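Local coordinates for Tat (Twin-arginine translocation) pathway signal sequence containing protein (Mycobacterium tuberculosis, PDB 5IMU) that is of unknown function but is probably exported by the twin-arginine pathway, and binds a potassium ion in the C-terminal part described here, at residues Ser32-Leu37 against Val89-Ser94; Arg133-Leu138 against Val186-Leu191; Pro119-Phe124 against Leu205-Leu210; Arg26-Ile31 against Ser173-Tyr178; Gly41-Leu46 against Asn64-Glu69. All coordinates share one frame; numbering follows the deposited sequence.

Contact 1: Ser32-Leu37 against Val89-Ser94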
# COMPACT_ATOMS: atom_id res chain seq x y z
N SER A 32 -6.67 5.84 8.27
CA SER A 32 -5.76 6.76 8.94
C SER A 32 -4.37 6.70 8.31
O SER A 32 -3.91 5.64 7.90
CB SER A 32 -5.67 6.43 10.43
OG SER A 32 -6.90 6.71 11.08
N TRP A 33 -3.72 7.86 8.24
CA TRP A 33 -2.39 7.99 7.66
C TRP A 33 -1.49 8.76 8.62
O TRP A 33 -1.95 9.53 9.46
CB TRP A 33 -2.42 8.74 6.32
CG TRP A 33 -3.23 8.10 5.23
CD1 TRP A 33 -4.55 8.31 4.96
CD2 TRP A 33 -2.77 7.17 4.25
NE1 TRP A 33 -4.94 7.56 3.88
CE2 TRP A 33 -3.86 6.85 3.42
CE3 TRP A 33 -1.53 6.58 3.98
CZ2 TRP A 33 -3.76 5.97 2.35
CZ3 TRP A 33 -1.43 5.69 2.92
CH2 TRP A 33 -2.53 5.40 2.12
N ALA A 34 -0.18 8.56 8.46
CA ALA A 34 0.81 9.35 9.18
C ALA A 34 2.11 9.38 8.39
O ALA A 34 2.44 8.43 7.67
CB ALA A 34 1.07 8.81 10.59
N ALA A 35 2.85 10.48 8.54
CA ALA A 35 4.17 10.62 7.95
C ALA A 35 5.11 11.24 8.96
O ALA A 35 4.72 12.10 9.75
CB ALA A 35 4.15 11.46 6.67
N GLY A 36 6.36 10.81 8.93
CA GLY A 36 7.35 11.28 9.89
C GLY A 36 8.72 11.40 9.25
O GLY A 36 9.04 10.70 8.29
N LEU A 37 9.52 12.31 9.79
CA LEU A 37 10.88 12.54 9.34
C LEU A 37 11.84 11.84 10.29
O LEU A 37 11.81 12.09 11.50
CB LEU A 37 11.20 14.03 9.27
CG LEU A 37 12.57 14.39 8.68
CD1 LEU A 37 12.62 14.04 7.20
CD2 LEU A 37 12.90 15.86 8.90
N VAL A 89 6.09 14.73 13.14
CA VAL A 89 4.96 13.86 12.85
C VAL A 89 3.80 14.68 12.30
O VAL A 89 3.52 15.79 12.78
CB VAL A 89 4.49 13.09 14.10
CG1 VAL A 89 3.33 12.16 13.76
CG2 VAL A 89 5.63 12.31 14.72
N ALA A 90 3.13 14.14 11.28
CA ALA A 90 1.83 14.61 10.82
C ALA A 90 0.93 13.40 10.58
O ALA A 90 1.42 12.31 10.29
CB ALA A 90 1.93 15.46 9.54
N ALA A 91 -0.38 13.60 10.71
CA ALA A 91 -1.30 12.48 10.61
C ALA A 91 -2.65 12.93 10.07
O ALA A 91 -2.94 14.13 9.96
CB ALA A 91 -1.48 11.78 11.96
N HIS A 92 -3.47 11.94 9.73
CA HIS A 92 -4.84 12.11 9.28
C HIS A 92 -5.68 11.02 9.91
O HIS A 92 -5.34 9.84 9.79
CB HIS A 92 -4.93 12.04 7.75
CG HIS A 92 -6.31 11.78 7.22
ND1 HIS A 92 -7.20 12.79 6.92
CD2 HIS A 92 -6.95 10.62 6.92
CE1 HIS A 92 -8.33 12.26 6.47
NE2 HIS A 92 -8.20 10.95 6.46
N GLU A 93 -6.75 11.40 10.61
CA GLU A 93 -7.65 10.42 11.19
C GLU A 93 -8.70 10.03 10.15
O GLU A 93 -9.20 10.89 9.41
CB GLU A 93 -8.33 10.97 12.45
CG GLU A 93 -9.21 9.95 13.18
CD GLU A 93 -8.43 8.79 13.78
OE1 GLU A 93 -7.19 8.90 13.91
OE2 GLU A 93 -9.05 7.77 14.12
N SER A 94 -9.03 8.74 10.11
CA SER A 94 -9.96 8.22 9.12
C SER A 94 -11.27 9.00 9.13
O SER A 94 -11.83 9.29 10.19
CB SER A 94 -10.22 6.74 9.39
OG SER A 94 -10.80 6.54 10.67
O HOH W 1 -8.35 4.77 12.55
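S32 and S94 meet where the paired strands fray into loop: the amide N of S94 donates to S32 OG at 3.1 Å, somewhat bent at 143°. S32 carries OG beside its own backbone N (chi1 -68°), next to segment 89-94. A water at 2.8 Å from the same OG reaches weakly toward OE2 of solvent-exposed E93, whose side chain bends back toward S32. One step in, W33 and H92 form a hydrogen-bonded antiparallel pair and send both rings to one side of the sheet. CD2 of H92 comes in the plane of the indole at its edge, 3.9 Å from W33 CD1, with the ring planes 47° apart, so the two neither stack nor form a T. Their polar ends turn to the chain just before this strand: W33 NE1 bonds to E28 O and H92 NE2 to P29 O. The strands 33-37 and 88-92 are neighbours in a four-stranded mixed sheet, 88-92 at its margin, within the alpha/beta/alpha sandwich part of the protein. Helix 6-27 packs on the face of W33, A35, A90 and H92, with A35 on V21, A90 on Q18 and H92 on A25; A35 and A90 exchange bonds of 2.9 Å (A35 N to A90 O) and 3.0 Å (A90 N to A35 O). On the reverse face A34 CB lies 4.1 Å from A91 CB in the non-hydrogen-bonded pair between them. V89 joins A34 there, both touching L83 of helix 79-83.

Contact 2: Arg133-Leu138 against Val186-Leu191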
# COMPACT_ATOMS: atom_id res chain seq x y z
N ARG A 133 -3.48 -21.33 -4.98
CA ARG A 133 -4.03 -22.67 -4.80
C ARG A 133 -4.63 -22.85 -3.41
O ARG A 133 -5.69 -23.46 -3.26
CB ARG A 133 -2.95 -23.72 -5.06
CG ARG A 133 -3.44 -25.15 -4.84
CD ARG A 133 -2.33 -26.18 -5.05
NE ARG A 133 -1.36 -26.18 -3.97
CZ ARG A 133 -1.53 -26.80 -2.80
NH1 ARG A 133 -2.66 -27.46 -2.56
NH2 ARG A 133 -0.59 -26.75 -1.87
N ARG A 134 -3.96 -22.31 -2.39
CA ARG A 134 -4.33 -22.59 -1.01
C ARG A 134 -5.34 -21.61 -0.43
O ARG A 134 -5.70 -21.73 0.75
CB ARG A 134 -3.06 -22.61 -0.13
CG ARG A 134 -2.10 -23.74 -0.48
CD ARG A 134 -0.83 -23.72 0.37
NE ARG A 134 -1.11 -23.85 1.80
CZ ARG A 134 -0.18 -23.97 2.74
NH1 ARG A 134 1.10 -23.98 2.40
NH2 ARG A 134 -0.53 -24.09 4.01
N ARG A 135 -5.82 -20.64 -1.22
CA ARG A 135 -6.72 -19.60 -0.73
C ARG A 135 -8.13 -19.87 -1.24
O ARG A 135 -8.41 -19.69 -2.43
CB ARG A 135 -6.25 -18.22 -1.17
CG ARG A 135 -6.97 -17.08 -0.48
CD ARG A 135 -6.61 -17.02 0.99
NE ARG A 135 -6.81 -15.69 1.54
CZ ARG A 135 -6.14 -15.21 2.59
NH1 ARG A 135 -5.23 -15.96 3.19
NH2 ARG A 135 -6.39 -13.99 3.03
N ASP A 136 -9.03 -20.27 -0.34
CA ASP A 136 -10.37 -20.68 -0.76
C ASP A 136 -11.24 -19.49 -1.14
O ASP A 136 -12.19 -19.65 -1.92
CB ASP A 136 -11.04 -21.48 0.36
CG ASP A 136 -12.20 -22.32 -0.14
OD1 ASP A 136 -12.06 -22.98 -1.19
OD2 ASP A 136 -13.27 -22.32 0.52
N SER A 137 -10.94 -18.30 -0.63
CA SER A 137 -11.83 -17.15 -0.75
C SER A 137 -11.65 -16.37 -2.05
O SER A 137 -12.42 -15.43 -2.30
CB SER A 137 -11.65 -16.22 0.44
OG SER A 137 -10.29 -15.84 0.58
N LEU A 138 -10.67 -16.72 -2.88
CA LEU A 138 -10.40 -15.96 -4.09
C LEU A 138 -11.53 -16.13 -5.11
O LEU A 138 -12.20 -17.17 -5.14
CB LEU A 138 -9.08 -16.42 -4.72
CG LEU A 138 -7.82 -15.55 -4.68
CD1 LEU A 138 -7.91 -14.44 -3.64
CD2 LEU A 138 -6.60 -16.43 -4.43
N VAL A 186 -8.02 -8.59 3.28
CA VAL A 186 -6.87 -7.79 2.86
C VAL A 186 -5.89 -8.66 2.09
O VAL A 186 -5.33 -8.23 1.06
CB VAL A 186 -6.21 -7.12 4.08
CG1 VAL A 186 -4.92 -6.43 3.67
CG2 VAL A 186 -7.17 -6.12 4.72
N GLY A 187 -5.65 -9.88 2.57
CA GLY A 187 -4.76 -10.78 1.85
C GLY A 187 -5.24 -11.07 0.44
O GLY A 187 -4.45 -11.09 -0.51
N ASP A 188 -6.55 -11.28 0.27
CA ASP A 188 -7.12 -11.46 -1.06
C ASP A 188 -6.86 -10.23 -1.93
O ASP A 188 -6.48 -10.35 -3.11
CB ASP A 188 -8.61 -11.74 -0.96
CG ASP A 188 -8.91 -13.13 -0.43
OD1 ASP A 188 -7.97 -13.82 0.02
OD2 ASP A 188 -10.10 -13.53 -0.44
N TRP A 189 -7.08 -9.04 -1.37
CA TRP A 189 -6.78 -7.79 -2.07
C TRP A 189 -5.33 -7.77 -2.55
O TRP A 189 -5.04 -7.38 -3.69
CB TRP A 189 -7.07 -6.62 -1.12
CG TRP A 189 -7.08 -5.25 -1.73
CD1 TRP A 189 -6.84 -4.91 -3.03
CD2 TRP A 189 -7.37 -4.02 -1.04
NE1 TRP A 189 -6.95 -3.54 -3.19
CE2 TRP A 189 -7.27 -2.98 -1.98
CE3 TRP A 189 -7.69 -3.71 0.28
CZ2 TRP A 189 -7.49 -1.64 -1.64
CZ3 TRP A 189 -7.90 -2.39 0.62
CH2 TRP A 189 -7.80 -1.37 -0.34
N MET A 190 -4.40 -8.21 -1.69
CA MET A 190 -2.99 -8.19 -2.05
C MET A 190 -2.68 -9.17 -3.18
O MET A 190 -1.94 -8.83 -4.11
CB MET A 190 -2.14 -8.52 -0.82
CG MET A 190 -2.14 -7.46 0.26
SD MET A 190 -1.43 -8.05 1.81
CE MET A 190 -1.37 -6.54 2.76
N LEU A 191 -3.23 -10.38 -3.11
CA LEU A 191 -2.97 -11.37 -4.16
C LEU A 191 -3.54 -10.92 -5.50
O LEU A 191 -2.89 -11.07 -6.54
CB LEU A 191 -3.56 -12.73 -3.77
CG LEU A 191 -2.66 -13.71 -3.03
CD1 LEU A 191 -3.38 -15.05 -2.85
CD2 LEU A 191 -1.33 -13.91 -3.75
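D188 is held at both carboxylate oxygens by the turn opposite. R135 NE donates to OD1 of D188 at 2.7 Å in a salt bridge, and S137 OG gives its hydrogen to OD2 of D188 at a short 2.5 Å, on the syn lone pair of that oxygen. The guanidinium comes on with its NE edge, meeting OD1 nearly along the C-O bond while the two flat groups are twisted 59° apart. L138 packs beside the carboxylate: its CD1 sits 3.6 Å from D188 CG. The L138 and L191 side chains cross at about a right angle, CD2 of L138 3.8 Å from CD1 of L191. These contacts tie helix 183-199 to the link between helices 124-133 and 140-151, in the C-terminal helix bundle, within the DUF5631 family region. Behind the first shell, a type I turn from R135 to L138 points S137 at the helix, and the tip of L138 turns in as well. R135 starts with CG anti to its N and then bends at chi2 (68°). NH2 of R135 goes on to the carbonyl of T184, so the arginine bonds to two sites one turn apart on the helix. Y213 of helix 203-216 packs against R135 and L191, and on helix 124-133 V132 backs L138 while A131 touches L191.

Contact 3: Pro119-Phe124 against Leu205-Leu210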
# COMPACT_ATOMS: atom_id res chain seq x y z
N PRO A 119 13.55 -6.86 -1.67
CA PRO A 119 14.26 -7.82 -2.52
C PRO A 119 13.27 -8.75 -3.23
O PRO A 119 12.17 -9.00 -2.75
CB PRO A 119 15.14 -8.59 -1.53
CG PRO A 119 15.30 -7.67 -0.37
CD PRO A 119 14.03 -6.89 -0.28
N LYS A 120 13.70 -9.25 -4.39
CA LYS A 120 12.86 -10.17 -5.15
C LYS A 120 12.54 -11.41 -4.32
O LYS A 120 13.44 -12.06 -3.78
CB LYS A 120 13.57 -10.56 -6.45
CG LYS A 120 12.75 -11.45 -7.37
CD LYS A 120 13.42 -11.58 -8.74
CE LYS A 120 12.81 -12.70 -9.57
NZ LYS A 120 11.33 -12.58 -9.70
N VAL A 121 11.24 -11.71 -4.22
CA VAL A 121 10.81 -12.90 -3.50
C VAL A 121 11.41 -14.14 -4.14
O VAL A 121 11.53 -14.23 -5.37
CB VAL A 121 9.27 -12.96 -3.48
CG1 VAL A 121 8.77 -14.35 -3.09
CG2 VAL A 121 8.71 -11.91 -2.54
N ASP A 122 11.82 -15.09 -3.31
CA ASP A 122 12.36 -16.35 -3.82
C ASP A 122 11.27 -17.14 -4.53
O ASP A 122 10.14 -17.27 -4.04
CB ASP A 122 12.94 -17.18 -2.67
CG ASP A 122 13.59 -18.46 -3.16
OD1 ASP A 122 14.46 -18.38 -4.06
OD2 ASP A 122 13.24 -19.55 -2.65
N GLU A 123 11.62 -17.68 -5.70
CA GLU A 123 10.70 -18.44 -6.55
C GLU A 123 9.36 -17.71 -6.69
O GLU A 123 8.30 -18.22 -6.33
CB GLU A 123 10.48 -19.85 -6.00
CG GLU A 123 11.74 -20.69 -5.86
CD GLU A 123 12.37 -21.05 -7.20
OE1 GLU A 123 11.65 -21.02 -8.22
OE2 GLU A 123 13.57 -21.37 -7.22
N PHE A 124 9.44 -16.48 -7.23
CA PHE A 124 8.27 -15.61 -7.28
C PHE A 124 7.07 -16.30 -7.92
O PHE A 124 5.97 -16.29 -7.36
CB PHE A 124 8.61 -14.33 -8.05
CG PHE A 124 7.40 -13.52 -8.42
CD1 PHE A 124 6.82 -12.65 -7.50
CD2 PHE A 124 6.82 -13.63 -9.67
CE1 PHE A 124 5.70 -11.91 -7.83
CE2 PHE A 124 5.70 -12.90 -10.01
CZ PHE A 124 5.14 -12.03 -9.09
N LEU A 205 6.08 -4.36 -8.82
CA LEU A 205 4.87 -4.15 -8.03
C LEU A 205 4.25 -5.47 -7.61
O LEU A 205 3.81 -5.62 -6.46
CB LEU A 205 3.85 -3.33 -8.82
CG LEU A 205 4.13 -1.84 -9.02
CD1 LEU A 205 2.93 -1.19 -9.68
CD2 LEU A 205 4.44 -1.18 -7.69
N ALA A 206 4.19 -6.44 -8.53
CA ALA A 206 3.73 -7.78 -8.16
C ALA A 206 4.56 -8.35 -7.03
O ALA A 206 4.03 -8.99 -6.11
CB ALA A 206 3.78 -8.70 -9.38
N ASN A 207 5.88 -8.11 -7.06
CA ASN A 207 6.75 -8.53 -5.98
C ASN A 207 6.36 -7.85 -4.67
O ASN A 207 6.27 -8.50 -3.62
CB ASN A 207 8.20 -8.23 -6.34
CG ASN A 207 9.19 -8.84 -5.37
OD1 ASN A 207 9.39 -10.05 -5.35
ND2 ASN A 207 9.83 -7.99 -4.57
N TYR A 208 6.13 -6.54 -4.71
CA TYR A 208 5.74 -5.79 -3.52
C TYR A 208 4.49 -6.38 -2.88
O TYR A 208 4.45 -6.61 -1.67
CB TYR A 208 5.51 -4.32 -3.90
CG TYR A 208 4.88 -3.45 -2.83
CD1 TYR A 208 5.66 -2.77 -1.90
CD2 TYR A 208 3.50 -3.29 -2.76
CE1 TYR A 208 5.08 -1.96 -0.93
CE2 TYR A 208 2.91 -2.49 -1.80
CZ TYR A 208 3.71 -1.83 -0.88
OH TYR A 208 3.13 -1.03 0.08
N HIS A 209 3.46 -6.64 -3.68
CA HIS A 209 2.21 -7.14 -3.12
C HIS A 209 2.34 -8.58 -2.65
O HIS A 209 1.75 -8.96 -1.63
CB HIS A 209 1.09 -7.01 -4.15
CG HIS A 209 0.68 -5.60 -4.42
ND1 HIS A 209 0.19 -4.76 -3.44
CD2 HIS A 209 0.70 -4.86 -5.56
CE1 HIS A 209 -0.08 -3.58 -3.96
NE2 HIS A 209 0.22 -3.62 -5.25
N LEU A 210 3.12 -9.40 -3.36
CA LEU A 210 3.32 -10.78 -2.94
C LEU A 210 4.09 -10.86 -1.63
O LEU A 210 3.77 -11.68 -0.76
CB LEU A 210 4.05 -11.56 -4.03
CG LEU A 210 3.61 -13.00 -4.34
CD1 LEU A 210 4.82 -13.87 -4.67
CD2 LEU A 210 2.78 -13.61 -3.22
O HOH W 2 9.91 -10.96 -8.26
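N207 grips the backbone on both sides of K120 with its amide. OD1 takes the N-H of V121 at 2.7 Å in an almost perfectly straight bond (179°), in the amide plane and on a lone pair; ND2 donates to P119 O at 3.1 Å, arriving well above the plane of that carbonyl. Chi1 (-171°) puts CG of N207 anti to the backbone N, and the amide beyond it reaches the loop. The close packing lies beside this, where the F124 ring meets the helix obliquely: CZ is 3.6 Å from A206 CB and CD1 is 3.7 Å from L210 CD1, while A206 O sits at the ring edge, in its plane. F124 opens helix 124-133, with E123 at the N-cap position, so the contact seats the start of that helix on helix 203-216 of the C-terminal bundle, and L198 of helix 183-199 touches both F124 and A206. V121 is set less tightly, its CG1 4.3 Å from L210 CD1. On the solvent side, K120 points its CB away from the helix and returns through a water, which NZ reaches at 2.6 Å and which donates to N207 OD1.

Contact 4: Arg26-Ile31 against Ser173-Tyr178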
# COMPACT_ATOMS: atom_id res chain seq x y z
N ARG A 26 -6.41 12.56 0.81
CA ARG A 26 -7.50 12.95 -0.08
C ARG A 26 -7.78 11.90 -1.14
O ARG A 26 -8.89 11.84 -1.67
CB ARG A 26 -7.22 14.31 -0.73
CG ARG A 26 -6.16 14.32 -1.81
CD ARG A 26 -6.16 15.68 -2.51
NE ARG A 26 -6.09 16.78 -1.55
CZ ARG A 26 -4.95 17.33 -1.14
NH1 ARG A 26 -3.79 16.90 -1.60
NH2 ARG A 26 -4.98 18.33 -0.26
N GLN A 27 -6.79 11.04 -1.45
CA GLN A 27 -7.04 9.92 -2.35
C GLN A 27 -7.83 8.81 -1.66
O GLN A 27 -8.66 8.15 -2.29
CB GLN A 27 -5.72 9.36 -2.89
CG GLN A 27 -4.93 10.33 -3.74
CD GLN A 27 -3.62 9.73 -4.23
OE1 GLN A 27 -3.62 8.90 -5.14
NE2 GLN A 27 -2.51 10.14 -3.63
N GLU A 28 -7.58 8.59 -0.37
CA GLU A 28 -8.30 7.58 0.40
C GLU A 28 -8.48 8.07 1.83
O GLU A 28 -7.68 7.75 2.73
CB GLU A 28 -7.57 6.23 0.38
CG GLU A 28 -8.36 5.14 1.07
CD GLU A 28 -9.80 5.11 0.59
OE1 GLU A 28 -10.04 4.62 -0.53
OE2 GLU A 28 -10.69 5.60 1.32
N PRO A 29 -9.53 8.85 2.09
CA PRO A 29 -9.71 9.45 3.42
C PRO A 29 -10.34 8.52 4.45
O PRO A 29 -10.40 8.89 5.63
CB PRO A 29 -10.62 10.65 3.14
CG PRO A 29 -11.43 10.22 1.95
CD PRO A 29 -10.53 9.34 1.12
N ARG A 30 -10.81 7.34 4.04
CA ARG A 30 -11.51 6.45 4.95
C ARG A 30 -10.59 5.69 5.90
O ARG A 30 -11.08 4.98 6.78
CB ARG A 30 -12.37 5.46 4.15
CG ARG A 30 -13.45 6.14 3.32
CD ARG A 30 -14.19 5.13 2.43
NE ARG A 30 -13.39 4.73 1.28
CZ ARG A 30 -13.79 3.85 0.37
NH1 ARG A 30 -14.98 3.27 0.48
NH2 ARG A 30 -13.01 3.54 -0.65
N ILE A 31 -9.27 5.83 5.75
CA ILE A 31 -8.31 5.16 6.62
C ILE A 31 -7.34 6.20 7.17
O ILE A 31 -7.19 7.29 6.62
CB ILE A 31 -7.54 4.04 5.90
CG1 ILE A 31 -6.66 4.62 4.80
CG2 ILE A 31 -8.51 3.01 5.33
CD1 ILE A 31 -5.97 3.56 3.95
N SER A 173 -15.15 -3.59 0.05
CA SER A 173 -15.50 -4.45 1.18
C SER A 173 -14.61 -4.16 2.38
O SER A 173 -15.09 -4.00 3.51
CB SER A 173 -15.39 -5.92 0.77
OG SER A 173 -15.69 -6.77 1.86
N VAL A 174 -13.30 -4.07 2.16
CA VAL A 174 -12.36 -3.88 3.26
C VAL A 174 -12.50 -2.49 3.86
O VAL A 174 -12.60 -2.33 5.09
CB VAL A 174 -10.92 -4.14 2.78
CG1 VAL A 174 -9.92 -3.56 3.77
CG2 VAL A 174 -10.68 -5.62 2.60
N LEU A 175 -12.52 -1.46 3.02
CA LEU A 175 -12.52 -0.09 3.53
C LEU A 175 -13.84 0.29 4.19
O LEU A 175 -13.86 1.18 5.04
CB LEU A 175 -12.18 0.89 2.42
CG LEU A 175 -10.77 0.68 1.87
CD1 LEU A 175 -10.37 1.79 0.93
CD2 LEU A 175 -9.77 0.54 3.01
N LYS A 176 -14.94 -0.38 3.83
CA LYS A 176 -16.19 -0.15 4.54
C LYS A 176 -16.23 -0.87 5.88
O LYS A 176 -16.90 -0.41 6.81
CB LYS A 176 -17.38 -0.57 3.67
CG LYS A 176 -17.63 0.36 2.49
CD LYS A 176 -18.65 -0.22 1.51
CE LYS A 176 -18.95 0.73 0.37
NZ LYS A 176 -19.59 1.99 0.83
N ALA A 177 -15.50 -1.98 6.01
CA ALA A 177 -15.45 -2.70 7.28
C ALA A 177 -14.42 -2.09 8.23
O ALA A 177 -14.54 -2.27 9.45
CB ALA A 177 -15.13 -4.17 7.04
N TYR A 178 -13.43 -1.39 7.70
CA TYR A 178 -12.42 -0.68 8.49
C TYR A 178 -13.08 0.19 9.56
O TYR A 178 -14.09 0.85 9.29
CB TYR A 178 -11.54 0.16 7.55
CG TYR A 178 -10.44 0.98 8.20
CD1 TYR A 178 -10.70 2.23 8.74
CD2 TYR A 178 -9.13 0.52 8.23
CE1 TYR A 178 -9.70 2.99 9.32
CE2 TYR A 178 -8.11 1.27 8.81
CZ TYR A 178 -8.40 2.50 9.35
OH TYR A 178 -7.40 3.26 9.92
O HOH W 3 -17.46 3.74 2.08
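L175 CB sits over the centre of one face of the R30 guanidinium, 3.9 Å above its plane, while the edges of that group are taken by E28 OE1 and a water. The other flat group, the Y178 ring, has I31 CG2 over the middle of a face: a CH-pi contact of 3.8 Å to the centroid, only 7° off the normal. Y178 throws its ring out with CG anti to the backbone N (chi1 179°), and I31 crosses it at about a right angle. R30 holds E28 side-on, NE to OE2 at 2.8 Å and NH2 to OE1 at 3.2 Å; the R30 backbone N adds a second bond to OE2, on its anti lone pair. E28 and L175 meet tip to tip, L175 CD1 packing at 3.2 Å against E28 OE1, and L175 CD2 touches I31 CG2. On the K176 side the water at R30 NH1 also accepts from K176 NZ, and R30 NH2 has a further salt bridge to E172. Y178 OH bonds to D49 and to the N of S32. The contact joins the E28-I31 type I turn of the DUF5632 region, between helix 6-27 and strand 33-37, to the end of helix 157-177 in the DUF5631 region, whose V174 packs on helix 183-199.

Contact 5: Gly41-Leu46 against Asn64-Glu69. With K (potassium ion), chain B.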
# COMPACT_ATOMS: atom_id res chain seq x y z
N GLY A 41 17.32 13.30 8.83
CA GLY A 41 16.92 14.53 8.18
C GLY A 41 16.48 14.39 6.75
O GLY A 41 16.07 15.39 6.15
N THR A 42 16.54 13.19 6.17
CA THR A 42 16.22 13.00 4.76
C THR A 42 15.19 11.91 4.49
O THR A 42 14.56 11.95 3.42
CB THR A 42 17.49 12.66 3.95
OG1 THR A 42 18.07 11.46 4.45
CG2 THR A 42 18.50 13.79 4.05
N THR A 43 14.98 10.96 5.39
CA THR A 43 14.04 9.86 5.16
C THR A 43 12.66 10.24 5.68
O THR A 43 12.48 10.46 6.88
CB THR A 43 14.53 8.58 5.83
OG1 THR A 43 15.82 8.22 5.31
CG2 THR A 43 13.55 7.44 5.57
N THR A 44 11.69 10.32 4.78
CA THR A 44 10.30 10.58 5.13
C THR A 44 9.53 9.26 5.06
O THR A 44 9.38 8.68 3.98
CB THR A 44 9.67 11.62 4.21
OG1 THR A 44 10.42 12.84 4.29
CG2 THR A 44 8.23 11.89 4.61
N LEU A 45 9.05 8.79 6.21
CA LEU A 45 8.34 7.53 6.31
C LEU A 45 6.84 7.78 6.27
O LEU A 45 6.34 8.67 6.96
CB LEU A 45 8.71 6.81 7.61
CG LEU A 45 8.02 5.48 7.91
CD1 LEU A 45 8.42 4.42 6.91
CD2 LEU A 45 8.33 5.04 9.33
N LEU A 46 6.12 7.00 5.46
CA LEU A 46 4.68 7.13 5.29
C LEU A 46 4.00 5.81 5.61
O LEU A 46 4.42 4.76 5.12
CB LEU A 46 4.34 7.57 3.86
CG LEU A 46 2.84 7.68 3.54
CD1 LEU A 46 2.17 8.73 4.40
CD2 LEU A 46 2.64 7.97 2.07
N ASN A 64 9.67 10.79 -3.06
CA ASN A 64 10.70 10.67 -2.04
C ASN A 64 10.16 10.24 -0.68
O ASN A 64 10.67 10.67 0.36
CB ASN A 64 11.48 11.99 -1.88
CG ASN A 64 11.87 12.59 -3.21
OD1 ASN A 64 11.72 13.79 -3.43
ND2 ASN A 64 12.38 11.76 -4.11
N VAL A 65 9.14 9.38 -0.65
CA VAL A 65 8.70 8.81 0.62
C VAL A 65 9.23 7.38 0.72
O VAL A 65 9.48 6.71 -0.28
CB VAL A 65 7.16 8.83 0.78
CG1 VAL A 65 6.64 10.26 0.71
CG2 VAL A 65 6.49 7.95 -0.26
N THR A 66 9.42 6.93 1.96
CA THR A 66 9.90 5.59 2.27
C THR A 66 8.81 4.85 3.03
O THR A 66 8.08 5.45 3.81
CB THR A 66 11.19 5.65 3.09
OG1 THR A 66 12.21 6.32 2.33
CG2 THR A 66 11.68 4.26 3.46
N LEU A 67 8.70 3.55 2.78
CA LEU A 67 7.67 2.73 3.38
C LEU A 67 8.27 1.77 4.40
O LEU A 67 9.46 1.45 4.36
CB LEU A 67 6.91 1.93 2.30
CG LEU A 67 6.35 2.75 1.14
CD1 LEU A 67 5.73 1.84 0.09
CD2 LEU A 67 5.33 3.77 1.64
N LEU A 68 7.42 1.31 5.32
CA LEU A 68 7.83 0.25 6.23
C LEU A 68 8.12 -1.02 5.44
O LEU A 68 7.42 -1.35 4.48
CB LEU A 68 6.74 -0.03 7.27
CG LEU A 68 6.43 1.02 8.34
CD1 LEU A 68 5.20 0.60 9.13
CD2 LEU A 68 7.62 1.22 9.26
N GLU A 69 9.17 -1.73 5.84
CA GLU A 69 9.51 -2.97 5.18
C GLU A 69 8.52 -4.07 5.59
O GLU A 69 7.95 -4.02 6.68
CB GLU A 69 10.94 -3.39 5.52
CG GLU A 69 11.98 -2.42 4.97
CD GLU A 69 13.40 -2.90 5.20
OE1 GLU A 69 13.71 -3.36 6.32
OE2 GLU A 69 14.21 -2.82 4.25
K K B . 12.34 9.10 2.19
O HOH W 4 12.07 12.71 2.16
O HOH W 5 15.11 9.49 1.20
O HOH W 6 4.67 1.94 5.31
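T43 CG2 and T66 OG1 lie 3.7 Å apart beside a potassium ion, which is bound by T66 OG1 at 2.8 Å, by N64 O at 2.9 Å and by a water. T66 places its hydroxyl beside the backbone N (chi1 -62°), on the ion's side of the strand. The backbone of T44, also part of the site, lines it. A second water joins T44 OG1 to the carbonyls of T42 and N64, and T44 OG1 further bonds to R16. Beyond the ion the two chain segments run in the same general direction at an angle of 52°, and a short parallel ladder joins them: T66 N to T44 O at 2.7 Å, then L46 N to T66 O at 3.0 Å. L45 reaches past that ladder, CD1 lying 3.6 Å from L68 N; the L45 and L68 side chains cross at about a right angle, CD2 to CD2 3.9 Å. A water bridges L46 O and L68 N where the strands part. The weakly bonded strand 65-67 is the outermost of the sheet on this side, with 44-48 between it and strand 33-37, where L45 bonds to G36. Helix 6-27 covers T44, L46 and V65 through L17, I20 and V24, while L67 packs on helix 111-115.

Overall arrangement
Contacts 1 and 5 share one sheet: strands 33-37 and 44-48 are neighbours, so the two ladders, antiparallel and parallel, follow each other across it. Contact 1 is buried; contacts 2 to 5 are each partly so, contact 5 being open enough at one end for waters and an ion. Contacts 2 and 3 belong to the helical bundle, joined by consecutive helices 183-199 and 203-216. In each, one buried polar helix side chain holds a loop, by charge at D188 and by a neutral amide at N207. Contact 4, which touches contacts 1 and 2, bridges the two parts of the fold with face packing and a charged pair. Contacts 1 and 3 have centres about 27 Å apart.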